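Local atomic coordinates of flavin-dependent monooxygenase, oxygenase subunit HsaA (Mycobacterium tuberculosis, PDB entry 3AFF), a protein that probably hydroxylates the phenolic ring of the secosteroid 3-HSA, using reduced FMN and dioxygen, in the cholesterol catabolism of the bacterium. Residues A[12-16]-A[47-52]; A[169-175]-A[197-202]; A[252-256]-A[340-344]; A[374-378]-A[390-394]. All coordinates share one frame; numbering follows the deposited sequence. Where two conformers were deposited one is given.

Interaction 1 of 4, residues A[12-16]-A[47-52]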
loop_
_atom_site.group_PDB
_atom_site.type_symbol
_atom_site.label_atom_id
_atom_site.label_comp_id
_atom_site.label_asym_id
_atom_site.label_seq_id
_atom_site.Cartn_x
_atom_site.Cartn_y
_atom_site.Cartn_z
ATOM N N VAL A 12 44.553 11.896 24.488
ATOM C CA VAL A 12 43.778 11.255 25.546
ATOM C C VAL A 12 43.092 10.073 24.959
ATOM O O VAL A 12 43.196 8.972 25.491
ATOM C CB VAL A 12 42.774 12.247 26.253
ATOM C CG1 VAL A 12 42.022 11.564 27.328
ATOM C CG2 VAL A 12 43.534 13.381 26.874
ATOM N N LEU A 13 42.399 10.273 23.850
ATOM C CA LEU A 13 41.657 9.153 23.190
ATOM C C LEU A 13 42.603 7.950 22.908
ATOM O O LEU A 13 42.326 6.788 23.270
ATOM C CB LEU A 13 40.983 9.689 21.902
ATOM C CG LEU A 13 39.515 9.430 21.533
ATOM C CD1 LEU A 13 38.642 9.041 22.717
ATOM C CD2 LEU A 13 38.877 10.569 20.757
ATOM N N ALA A 14 43.758 8.267 22.298
ATOM C CA ALA A 14 44.859 7.309 22.070
ATOM C C ALA A 14 45.265 6.519 23.316
ATOM O O ALA A 14 45.393 5.307 23.256
ATOM C CB ALA A 14 46.082 8.061 21.493
ATOM N N ALA A 15 45.419 7.231 24.445
ATOM C CA ALA A 15 45.758 6.656 25.739
ATOM C C ALA A 15 44.658 5.810 26.403
ATOM O O ALA A 15 44.940 4.874 27.140
ATOM C CB ALA A 15 46.228 7.770 26.680
ATOM N N ILE A 16 43.409 6.168 26.172
ATOM C CA ILE A 16 42.261 5.327 26.564
ATOM C C ILE A 16 42.310 3.964 25.838
ATOM O O ILE A 16 42.104 2.901 26.439
ATOM C CB ILE A 16 40.915 6.114 26.334
ATOM C CG1 ILE A 16 40.713 7.103 27.506
ATOM C CG2 ILE A 16 39.746 5.167 26.243
ATOM C CD1 ILE A 16 39.843 8.296 27.204
ATOM N N VAL A 47 45.491 9.521 32.515
ATOM C CA VAL A 47 45.566 9.753 31.040
ATOM C C VAL A 47 44.802 11.015 30.634
ATOM O O VAL A 47 44.829 11.445 29.463
ATOM C CB VAL A 47 45.029 8.557 30.191
ATOM C CG1 VAL A 47 45.797 7.266 30.537
ATOM C CG2 VAL A 47 43.452 8.400 30.344
ATOM N N GLY A 48 44.098 11.616 31.595
ATOM C CA GLY A 48 43.465 12.896 31.340
ATOM C C GLY A 48 41.988 12.823 30.939
ATOM O O GLY A 48 41.440 13.805 30.463
ATOM N N PHE A 49 41.346 11.679 31.152
ATOM C CA PHE A 49 39.929 11.486 30.714
ATOM C C PHE A 49 38.972 12.526 31.299
ATOM O O PHE A 49 38.157 13.114 30.579
ATOM C CB PHE A 49 39.411 10.074 31.018
ATOM C CG PHE A 49 37.921 9.939 30.816
ATOM C CD1 PHE A 49 37.401 9.729 29.528
ATOM C CD2 PHE A 49 37.014 10.147 31.902
ATOM C CE1 PHE A 49 35.984 9.636 29.328
ATOM C CE2 PHE A 49 35.628 10.092 31.676
ATOM C CZ PHE A 49 35.117 9.821 30.383
ATOM N N PHE A 50 39.070 12.761 32.619
ATOM C CA PHE A 50 38.166 13.736 33.288
ATOM C C PHE A 50 38.385 15.178 32.877
ATOM O O PHE A 50 37.459 16.024 32.995
ATOM C CB PHE A 50 38.195 13.587 34.806
ATOM C CG PHE A 50 37.786 12.238 35.258
ATOM C CD1 PHE A 50 36.439 11.825 35.150
ATOM C CD2 PHE A 50 38.722 11.353 35.703
ATOM C CE1 PHE A 50 36.034 10.534 35.561
ATOM C CE2 PHE A 50 38.342 10.070 36.111
ATOM C CZ PHE A 50 37.004 9.659 36.038
ATOM N N THR A 51 39.556 15.470 32.307
ATOM C CA THR A 51 39.807 16.819 31.777
ATOM C C THR A 51 39.124 17.175 30.463
ATOM O O THR A 51 39.084 18.365 30.083
ATOM C CB THR A 51 41.335 17.136 31.600
ATOM O OG1 THR A 51 41.854 16.391 30.473
ATOM C CG2 THR A 51 42.100 16.767 32.883
ATOM N N LEU A 52 38.567 16.171 29.770
ATOM C CA LEU A 52 38.154 16.322 28.380
ATOM C C LEU A 52 37.199 17.462 28.154
ATOM O O LEU A 52 37.385 18.278 27.250
ATOM C CB LEU A 52 37.507 15.022 27.858
ATOM C CG LEU A 52 38.490 13.939 27.382
ATOM C CD1 LEU A 52 37.853 12.547 27.256
ATOM C CD2 LEU A 52 39.294 14.364 26.089
#
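Val12 and Ala15, on helix 9-33, meet the C-terminal end of helix 38-47 at Val47 and Gly48, where the chain leaves the helix through a Schellman motif. The evidence for the motif is the positive phi of Gly48 (96°) together with two backbone bonds back into the last turn. Both segments belong to the helical N-terminal domain of the acyl-CoA dehydrogenase fold, and together they bury 298 Å².

The first kind of contact sets a branched side chain against backbone. Val12 has CG1 opposite its own N (chi1 -179°), which aims both methyls at the turn: CG1 and CG2 each lie 3.5 Å from Val47 O, so the fork straddles that carbonyl oxygen. CG1 also reaches Gly48 C at 3.8 Å. Val12 CG2 lies close to where a side chain on Gly48 would stand, so the bare glycine permits this approach.

The second kind is aliphatic. Ala15 CB lies 3.8 Å from Val47 CB, while Ile16 lies nearly perpendicular to the Val47 side chain, its CG1 4.2 Å from Val47 CG2. Leu52 CD2 comes in from the far end of the turn, 4.1 Å from Val12 CB. At the aromatic residue, Ile16 CD1 approaches the rim of Phe49 near the ring plane, 3.7 Å from CD1. The same ring meets Phe68 of helix 65-76, which also touches Leu52, so the contact continues into the next helix.

No hydrogen bond crosses between the segments; within 47-52, Thr51 OG1 donates to Gly48 O over 2.6 Å, on a lone pair in the carbonyl plane.

Interaction 2 of 4, residues A[169-175]-A[197-202]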
loop_
_atom_site.group_PDB
_atom_site.type_symbol
_atom_site.label_atom_id
_atom_site.label_comp_id
_atom_site.label_asym_id
_atom_site.label_seq_id
_atom_site.Cartn_x
_atom_site.Cartn_y
_atom_site.Cartn_z
ATOM N N PHE A 169 21.411 21.681 42.727
ATOM C CA PHE A 169 22.083 22.166 43.899
ATOM C C PHE A 169 23.373 21.413 43.957
ATOM O O PHE A 169 23.387 20.175 43.860
ATOM C CB PHE A 169 21.229 21.869 45.189
ATOM C CG PHE A 169 19.884 22.503 45.161
ATOM C CD1 PHE A 169 19.686 23.779 45.648
ATOM C CD2 PHE A 169 18.787 21.804 44.609
ATOM C CE1 PHE A 169 18.412 24.393 45.634
ATOM C CE2 PHE A 169 17.508 22.400 44.546
ATOM C CZ PHE A 169 17.301 23.703 45.102
ATOM N N LEU A 170 24.467 22.157 44.101
ATOM C CA LEU A 170 25.843 21.590 44.233
ATOM C C LEU A 170 26.254 21.494 45.695
ATOM O O LEU A 170 26.242 22.496 46.390
ATOM C CB LEU A 170 26.857 22.497 43.500
ATOM C CG LEU A 170 28.350 22.154 43.577
ATOM C CD1 LEU A 170 28.663 20.738 42.940
ATOM C CD2 LEU A 170 29.022 23.243 42.853
ATOM N N ILE A 171 26.626 20.327 46.189
ATOM C CA ILE A 171 26.720 20.179 47.658
ATOM C C ILE A 171 27.970 19.371 47.900
ATOM O O ILE A 171 28.178 18.389 47.170
ATOM C CB ILE A 171 25.502 19.418 48.227
ATOM C CG1 ILE A 171 24.222 20.245 48.046
ATOM C CG2 ILE A 171 25.664 19.147 49.685
ATOM C CD1 ILE A 171 22.953 19.597 48.674
ATOM N N PRO A 172 28.798 19.770 48.896
ATOM C CA PRO A 172 30.012 19.001 49.186
ATOM C C PRO A 172 29.772 17.710 49.986
ATOM O O PRO A 172 28.809 17.611 50.737
ATOM C CB PRO A 172 30.884 19.980 49.992
ATOM C CG PRO A 172 29.896 20.879 50.660
ATOM C CD PRO A 172 28.704 20.997 49.725
ATOM N N ARG A 173 30.697 16.768 49.808
ATOM C CA ARG A 173 30.652 15.430 50.403
ATOM C C ARG A 173 30.468 15.376 51.951
ATOM O O ARG A 173 29.768 14.492 52.472
ATOM C CB ARG A 173 31.848 14.616 49.904
ATOM C CG ARG A 173 31.937 13.180 50.459
ATOM C CD ARG A 173 31.179 12.185 49.632
ATOM N NE ARG A 173 30.599 11.177 50.523
ATOM C CZ ARG A 173 31.133 10.000 50.824
ATOM N NH1 ARG A 173 32.296 9.568 50.249
ATOM N NH2 ARG A 173 30.467 9.229 51.675
ATOM N N SER A 174 31.037 16.356 52.657
ATOM C CA SER A 174 30.837 16.505 54.100
ATOM C C SER A 174 29.389 16.749 54.506
ATOM O O SER A 174 29.027 16.506 55.663
ATOM C CB SER A 174 31.699 17.658 54.637
ATOM O OG SER A 174 31.360 18.906 54.015
ATOM N N GLU A 175 28.564 17.222 53.568
ATOM C CA GLU A 175 27.156 17.530 53.844
ATOM C C GLU A 175 26.089 16.514 53.441
ATOM O O GLU A 175 24.909 16.766 53.698
ATOM C CB GLU A 175 26.826 18.930 53.339
ATOM C CG GLU A 175 27.579 19.938 54.215
ATOM C CD GLU A 175 27.678 21.298 53.643
ATOM O OE1 GLU A 175 27.123 21.554 52.584
ATOM O OE2 GLU A 175 28.348 22.146 54.266
ATOM N N VAL A 197 20.346 13.887 52.260
ATOM C CA VAL A 197 20.698 15.270 52.483
ATOM C C VAL A 197 19.669 15.746 53.505
ATOM O O VAL A 197 18.494 15.630 53.258
ATOM C CB VAL A 197 20.595 16.105 51.124
ATOM C CG1 VAL A 197 20.894 17.539 51.339
ATOM C CG2 VAL A 197 21.536 15.501 50.023
ATOM N N LYS A 198 20.128 16.271 54.643
ATOM C CA LYS A 198 19.198 16.750 55.696
ATOM C C LYS A 198 19.565 18.144 56.145
ATOM O O LYS A 198 20.662 18.357 56.695
ATOM C CB LYS A 198 19.198 15.845 56.940
ATOM C CG LYS A 198 19.677 14.449 56.714
ATOM C CD LYS A 198 18.992 13.378 57.660
ATOM C CE LYS A 198 19.685 11.980 57.509
ATOM N NZ LYS A 198 21.247 12.008 57.447
ATOM N N ASP A 199 18.650 19.080 55.930
ATOM C CA ASP A 199 18.762 20.460 56.420
ATOM C C ASP A 199 20.106 21.071 56.059
ATOM O O ASP A 199 20.795 21.616 56.933
ATOM C CB ASP A 199 18.549 20.556 57.952
ATOM C CG ASP A 199 17.098 20.414 58.355
ATOM O OD1 ASP A 199 16.225 20.646 57.508
ATOM O OD2 ASP A 199 16.825 20.080 59.547
ATOM N N VAL A 200 20.484 20.973 54.778
ATOM C CA VAL A 200 21.756 21.520 54.303
ATOM C C VAL A 200 21.583 22.899 53.679
ATOM O O VAL A 200 20.792 23.070 52.694
ATOM C CB VAL A 200 22.458 20.529 53.298
ATOM C CG1 VAL A 200 23.677 21.154 52.717
ATOM C CG2 VAL A 200 22.820 19.205 54.015
ATOM N N PHE A 201 22.317 23.884 54.227
ATOM C CA PHE A 201 22.359 25.219 53.659
ATOM C C PHE A 201 23.203 25.240 52.364
ATOM O O PHE A 201 24.370 24.820 52.365
ATOM C CB PHE A 201 22.883 26.277 54.675
ATOM C CG PHE A 201 22.979 27.624 54.075
ATOM C CD1 PHE A 201 21.840 28.310 53.770
ATOM C CD2 PHE A 201 24.211 28.148 53.709
ATOM C CE1 PHE A 201 21.888 29.532 53.144
ATOM C CE2 PHE A 201 24.271 29.342 53.075
ATOM C CZ PHE A 201 23.088 30.078 52.815
ATOM N N VAL A 202 22.577 25.661 51.254
ATOM C CA VAL A 202 23.257 25.809 49.946
ATOM C C VAL A 202 23.168 27.249 49.566
ATOM O O VAL A 202 22.086 27.796 49.425
ATOM C CB VAL A 202 22.667 24.842 48.833
ATOM C CG1 VAL A 202 23.464 24.962 47.558
ATOM C CG2 VAL A 202 22.756 23.373 49.321
HETATM O O HOH W 1 26.177 23.451 51.000
HETATM O O HOH W 2 22.958 16.095 55.367
#
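Ile171 and Glu175 face Val197, Val200 and Val202 in an apolar contact of the beta domain, bridged by two waters. It joins the end of strand 162-172 to the corner between strands 193-198 and 200-203. No direct hydrogen bond links the segments, and the axes of 169-172 and 200-202 approach only to 8.2 Å at 122°, so the join is made by side chains rather than by strand pairing.

Ile171 is the common partner of the three valines. Its CG1 lies 3.7 Å from Val202 CG2, the two side chains standing roughly at right angles. The extended CG1-CD1 arm (chi2 -176°) carries CD1 on to Val197 CG1 at 3.9 Å, and the other branch, CG2, turns to Val200 CG1. Val202 also brings CG1 to the edge of the Phe169 ring, near its plane.

The corner at Asp199 is consistent with the three valines converging on one isoleucine. Asp199 and Val200 both face Val135 of strand 132-142, which makes a G1 beta bulge, and Asp199 N is held by Asn136 OD1.

Beside Glu175, methyls and oxygens meet: Val200 slants across it, with CG2 3.2 Å from Glu175 O and CG1 3.5 Å from OE1. Water 1 donates to both Glu175 OE1 and Phe201 O, at 2.6 Å each, bridging a carboxylate and a backbone carbonyl. Water 2 gives a hydrogen to Glu175 O at 2.7 Å and accepts one from Lys198 N, linking the 3-10 turn at 173-175 to the end of strand 193-198.

Interaction 3 of 4, residues A[252-256]-A[340-344]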
loop_
_atom_site.group_PDB
_atom_site.type_symbol
_atom_site.label_atom_id
_atom_site.label_comp_id
_atom_site.label_asym_id
_atom_site.label_seq_id
_atom_site.Cartn_x
_atom_site.Cartn_y
_atom_site.Cartn_z
ATOM N N ALA A 252 29.113 -6.474 22.980
ATOM C CA ALA A 252 28.378 -7.713 22.848
ATOM C C ALA A 252 28.812 -8.355 21.539
ATOM O O ALA A 252 29.043 -9.574 21.478
ATOM C CB ALA A 252 26.889 -7.417 22.806
ATOM N N TYR A 253 28.900 -7.533 20.494
ATOM C CA TYR A 253 29.362 -8.017 19.190
ATOM C C TYR A 253 30.750 -8.687 19.228
ATOM O O TYR A 253 30.916 -9.801 18.709
ATOM C CB TYR A 253 29.315 -6.937 18.092
ATOM C CG TYR A 253 29.551 -7.487 16.695
ATOM C CD1 TYR A 253 28.536 -8.161 16.010
ATOM C CD2 TYR A 253 30.809 -7.370 16.071
ATOM C CE1 TYR A 253 28.766 -8.713 14.732
ATOM C CE2 TYR A 253 31.061 -7.897 14.789
ATOM C CZ TYR A 253 30.038 -8.572 14.119
ATOM O OH TYR A 253 30.248 -9.085 12.836
ATOM N N ALA A 254 31.726 -8.007 19.814
ATOM C CA ALA A 254 33.070 -8.527 19.911
ATOM C C ALA A 254 33.070 -9.836 20.707
ATOM O O ALA A 254 33.750 -10.763 20.343
ATOM C CB ALA A 254 33.968 -7.492 20.518
ATOM N N ALA A 255 32.279 -9.917 21.778
ATOM C CA ALA A 255 32.190 -11.089 22.616
ATOM C C ALA A 255 31.593 -12.286 21.883
ATOM O O ALA A 255 31.929 -13.422 22.180
ATOM C CB ALA A 255 31.373 -10.794 23.835
ATOM N N HIS A 256 30.677 -12.015 20.962
ATOM C CA HIS A 256 30.045 -13.033 20.173
ATOM C C HIS A 256 31.024 -13.561 19.106
ATOM O O HIS A 256 31.058 -14.753 18.835
ATOM C CB HIS A 256 28.795 -12.469 19.495
ATOM C CG HIS A 256 28.353 -13.268 18.318
ATOM N ND1 HIS A 256 27.508 -14.349 18.433
ATOM C CD2 HIS A 256 28.659 -13.162 17.006
ATOM C CE1 HIS A 256 27.306 -14.868 17.236
ATOM N NE2 HIS A 256 27.993 -14.168 16.355
ATOM N N LEU A 340 22.278 -11.165 19.316
ATOM C CA LEU A 340 23.542 -11.745 19.674
ATOM C C LEU A 340 23.539 -12.698 20.851
ATOM O O LEU A 340 24.224 -13.752 20.794
ATOM C CB LEU A 340 24.598 -10.668 19.888
ATOM C CG LEU A 340 24.913 -9.840 18.664
ATOM C CD1 LEU A 340 25.885 -8.753 19.159
ATOM C CD2 LEU A 340 25.527 -10.728 17.582
ATOM N N PHE A 341 22.871 -12.302 21.938
ATOM C CA PHE A 341 22.786 -13.090 23.168
ATOM C C PHE A 341 22.158 -14.464 22.901
ATOM O O PHE A 341 22.478 -15.472 23.527
ATOM C CB PHE A 341 21.887 -12.321 24.139
ATOM C CG PHE A 341 21.758 -12.937 25.479
ATOM C CD1 PHE A 341 22.869 -13.366 26.171
ATOM C CD2 PHE A 341 20.525 -13.044 26.076
ATOM C CE1 PHE A 341 22.747 -13.934 27.418
ATOM C CE2 PHE A 341 20.405 -13.570 27.352
ATOM C CZ PHE A 341 21.542 -14.036 28.023
ATOM N N GLU A 342 21.225 -14.468 21.978
ATOM C CA GLU A 342 20.491 -15.667 21.612
ATOM C C GLU A 342 21.188 -16.520 20.572
ATOM O O GLU A 342 20.679 -17.595 20.266
ATOM C CB GLU A 342 19.091 -15.287 21.096
ATOM C CG GLU A 342 18.107 -15.279 22.226
ATOM C CD GLU A 342 16.812 -14.518 21.912
ATOM O OE1 GLU A 342 16.308 -14.580 20.763
ATOM O OE2 GLU A 342 16.317 -13.855 22.835
ATOM N N ALA A 343 22.314 -16.041 20.028
ATOM C CA ALA A 343 23.004 -16.741 18.960
ATOM C C ALA A 343 24.452 -16.968 19.300
ATOM O O ALA A 343 25.261 -17.079 18.422
ATOM C CB ALA A 343 22.901 -16.016 17.675
ATOM N N SER A 344 24.767 -17.066 20.583
ATOM C CA SER A 344 26.130 -17.299 21.018
ATOM C C SER A 344 26.269 -18.622 21.763
ATOM O O SER A 344 27.138 -18.770 22.622
ATOM C CB SER A 344 26.602 -16.119 21.900
ATOM O OG SER A 344 26.513 -14.906 21.191
#
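Leu340 packs on Ala252, Tyr253 and His256, and Ser344 meets His256, in the C-terminal helical domain of the acyl-CoA dehydrogenase fold, where the end of helix 316-342 meets helix 233-259. The contact buries 256 Å².

Leu340 comes first and divides its two methyls between two positions one helical turn apart. CD1 presses against the backbone of helix 233-259, 3.5 Å from Tyr253 N, and touches Ala252 CB at 4.0 Å; it also lies near the plane of the Tyr253 ring, at its edge. CD2 goes to His256 instead, forming a CH-pi contact over one face of the imidazole: it sits 4.0 Å from the ring centroid and 18° off the normal.

Phe341 and Glu342 turn to other partners. Phe341 stacks on Trp359 of helix 354-370 and packs on Val367 of a neighbouring subunit, so the end of this helix also takes part in the assembly.

At Ala343 the helix has ended, and its carbonyl comes to the imidazole edge, with O 3.2 Å from His256 CE1 in the ring plane.

Ser344 completes the polar part. With CG opposite its backbone N (chi1 160°), the His256 ring swings toward this serine, and ND1 donates to Ser344 OG over 3.0 Å at a nearly straight 165°. The hydroxyl in turn donates to Leu340 O at 2.6 Å, making a chain of two hydrogen bonds from imidazole through hydroxyl to carbonyl. Leu340 O receives Ala343 N as well, and the two donors reach that oxygen from opposite faces of its carbonyl plane.

Interaction 4 of 4, residues A[374-378]-A[390-394]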
loop_
_atom_site.group_PDB
_atom_site.type_symbol
_atom_site.label_atom_id
_atom_site.label_comp_id
_atom_site.label_asym_id
_atom_site.label_seq_id
_atom_site.Cartn_x
_atom_site.Cartn_y
_atom_site.Cartn_z
ATOM N N GLU A 374 12.765 13.596 32.509
ATOM C CA GLU A 374 12.777 14.583 31.464
ATOM C C GLU A 374 11.956 14.170 30.283
ATOM O O GLU A 374 11.569 15.000 29.486
ATOM C CB GLU A 374 14.179 14.828 30.982
ATOM C CG GLU A 374 15.082 15.347 32.050
ATOM C CD GLU A 374 16.320 16.094 31.457
ATOM O OE1 GLU A 374 16.642 15.918 30.217
ATOM O OE2 GLU A 374 16.935 16.829 32.279
ATOM N N ARG A 375 11.668 12.891 30.144
ATOM C CA ARG A 375 10.711 12.487 29.119
ATOM C C ARG A 375 9.368 13.176 29.388
ATOM O O ARG A 375 8.608 13.410 28.471
ATOM C CB ARG A 375 10.521 10.965 29.101
ATOM C CG ARG A 375 11.753 10.202 28.753
ATOM C CD ARG A 375 11.536 8.703 28.977
ATOM N NE ARG A 375 10.484 8.182 28.094
ATOM C CZ ARG A 375 9.553 7.293 28.462
ATOM N NH1 ARG A 375 9.523 6.805 29.709
ATOM N NH2 ARG A 375 8.630 6.893 27.584
ATOM N N ALA A 376 9.062 13.520 30.634
ATOM C CA ALA A 376 7.808 14.197 30.858
ATOM C C ALA A 376 8.030 15.700 30.796
ATOM O O ALA A 376 7.194 16.422 30.292
ATOM C CB ALA A 376 7.215 13.776 32.182
ATOM N N TYR A 377 9.173 16.187 31.285
ATOM C CA TYR A 377 9.384 17.650 31.352
ATOM C C TYR A 377 9.178 18.331 30.004
ATOM O O TYR A 377 8.694 19.432 29.900
ATOM C CB TYR A 377 10.760 18.042 31.892
ATOM C CG TYR A 377 11.112 17.571 33.268
ATOM C CD1 TYR A 377 10.138 17.036 34.162
ATOM C CD2 TYR A 377 12.429 17.709 33.716
ATOM C CE1 TYR A 377 10.519 16.595 35.443
ATOM C CE2 TYR A 377 12.793 17.270 34.959
ATOM C CZ TYR A 377 11.852 16.713 35.810
ATOM O OH TYR A 377 12.299 16.272 36.996
ATOM N N VAL A 378 9.548 17.655 28.955
ATOM C CA VAL A 378 9.398 18.207 27.606
ATOM C C VAL A 378 7.932 18.634 27.179
ATOM O O VAL A 378 7.699 19.572 26.366
ATOM C CB VAL A 378 10.108 17.144 26.748
ATOM C CG1 VAL A 378 9.213 16.415 25.733
ATOM C CG2 VAL A 378 11.483 17.580 26.348
ATOM N N GLY A 390 8.828 23.444 28.215
ATOM C CA GLY A 390 9.256 22.115 27.821
ATOM C C GLY A 390 10.029 22.039 26.518
ATOM O O GLY A 390 10.929 21.159 26.399
ATOM N N ASP A 391 9.714 22.917 25.549
ATOM C CA ASP A 391 10.480 22.895 24.287
ATOM C C ASP A 391 11.961 23.302 24.486
ATOM O O ASP A 391 12.817 22.908 23.687
ATOM C CB ASP A 391 9.791 23.683 23.156
ATOM C CG ASP A 391 9.598 25.149 23.479
ATOM O OD1 ASP A 391 10.443 25.734 24.184
ATOM O OD2 ASP A 391 8.589 25.737 23.008
ATOM N N THR A 392 12.276 24.054 25.561
ATOM C CA THR A 392 13.681 24.416 25.872
ATOM C C THR A 392 14.482 23.214 26.390
ATOM O O THR A 392 15.733 23.186 26.292
ATOM C CB THR A 392 13.817 25.585 26.879
ATOM O OG1 THR A 392 13.343 25.159 28.160
ATOM C CG2 THR A 392 13.027 26.852 26.460
ATOM N N MET A 393 13.769 22.214 26.898
ATOM C CA MET A 393 14.364 20.997 27.441
ATOM C C MET A 393 14.674 19.914 26.405
ATOM O O MET A 393 15.437 18.952 26.648
ATOM C CB MET A 393 13.450 20.427 28.579
ATOM C CG MET A 393 13.392 21.313 29.855
ATOM S SD MET A 393 14.960 21.311 30.778
ATOM C CE MET A 393 15.243 19.601 31.246
ATOM N N VAL A 394 14.060 20.033 25.235
ATOM C CA VAL A 394 14.165 18.995 24.221
ATOM C C VAL A 394 15.618 18.790 23.750
ATOM O O VAL A 394 16.310 19.824 23.641
ATOM C CB VAL A 394 13.246 19.336 23.013
ATOM C CG1 VAL A 394 13.543 18.422 21.850
ATOM C CG2 VAL A 394 11.749 19.253 23.418
#
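Met393 folds back on itself toward Glu374, with chi2 at -70° and chi3 at -61°, and these two bends bring its CE methyl to 3.4 Å from Glu374 OE2. Glu374 is extended beyond CG and meets the methionine nearly at a right angle. The same CE lies 4.2 Å from Tyr377 CD2, at the ring edge near its plane, so one methyl touches two residues of helix 374-377.

The backbones come very close where Val378 passes Gly390, their CA atoms 3.9 Å apart. Two CA-H...O contacts run in opposite directions: Gly390 CA lies 3.3 Å from Val378 O, and Val378 CA lies 3.5 Å from Gly390 O. Gly390, with no side chain, permits this approach. Val378 CG2 packs on Met393 CB at 4.1 Å.

The contact ties the C-terminal tail against helix 374-377, with the side chain of Glu374 about 6 Å from that of Tyr120, a probable FMN-site residue. The Glu374 carboxylate is held from outside the two segments, OE1 by a salt bridge to Arg323 and OE2 by Trp233 NE1; Arg323 also binds Met393 O. Through these bonds helix 374-377 and the weakly bonded helix 390-393 are joined to helices 316-342 and 233-259, with Tyr210 of helix 210-214 touching both Glu374 and Met393 and Phe380 of a neighbouring subunit packing on Tyr377.

From the N terminus, the four contacts follow one another in series; none encloses or crosses another. Interaction 1 closes a mostly helical excursion of 30 residues within the N-terminal helical domain. Interaction 2 closes 21 residues of the beta domain at a strand corner. Interaction 3 spans the longest loop, 83 residues, and joins two long helices of the C-terminal domain. Interaction 4 closes 11 residues at the very end of the chain. They do not touch: even the nearest atoms, those of interactions 2 and 4, are about 11 Å apart. Within the assembly, however, His256 of interaction 3 packs on Asp391 of interaction 4 in another subunit.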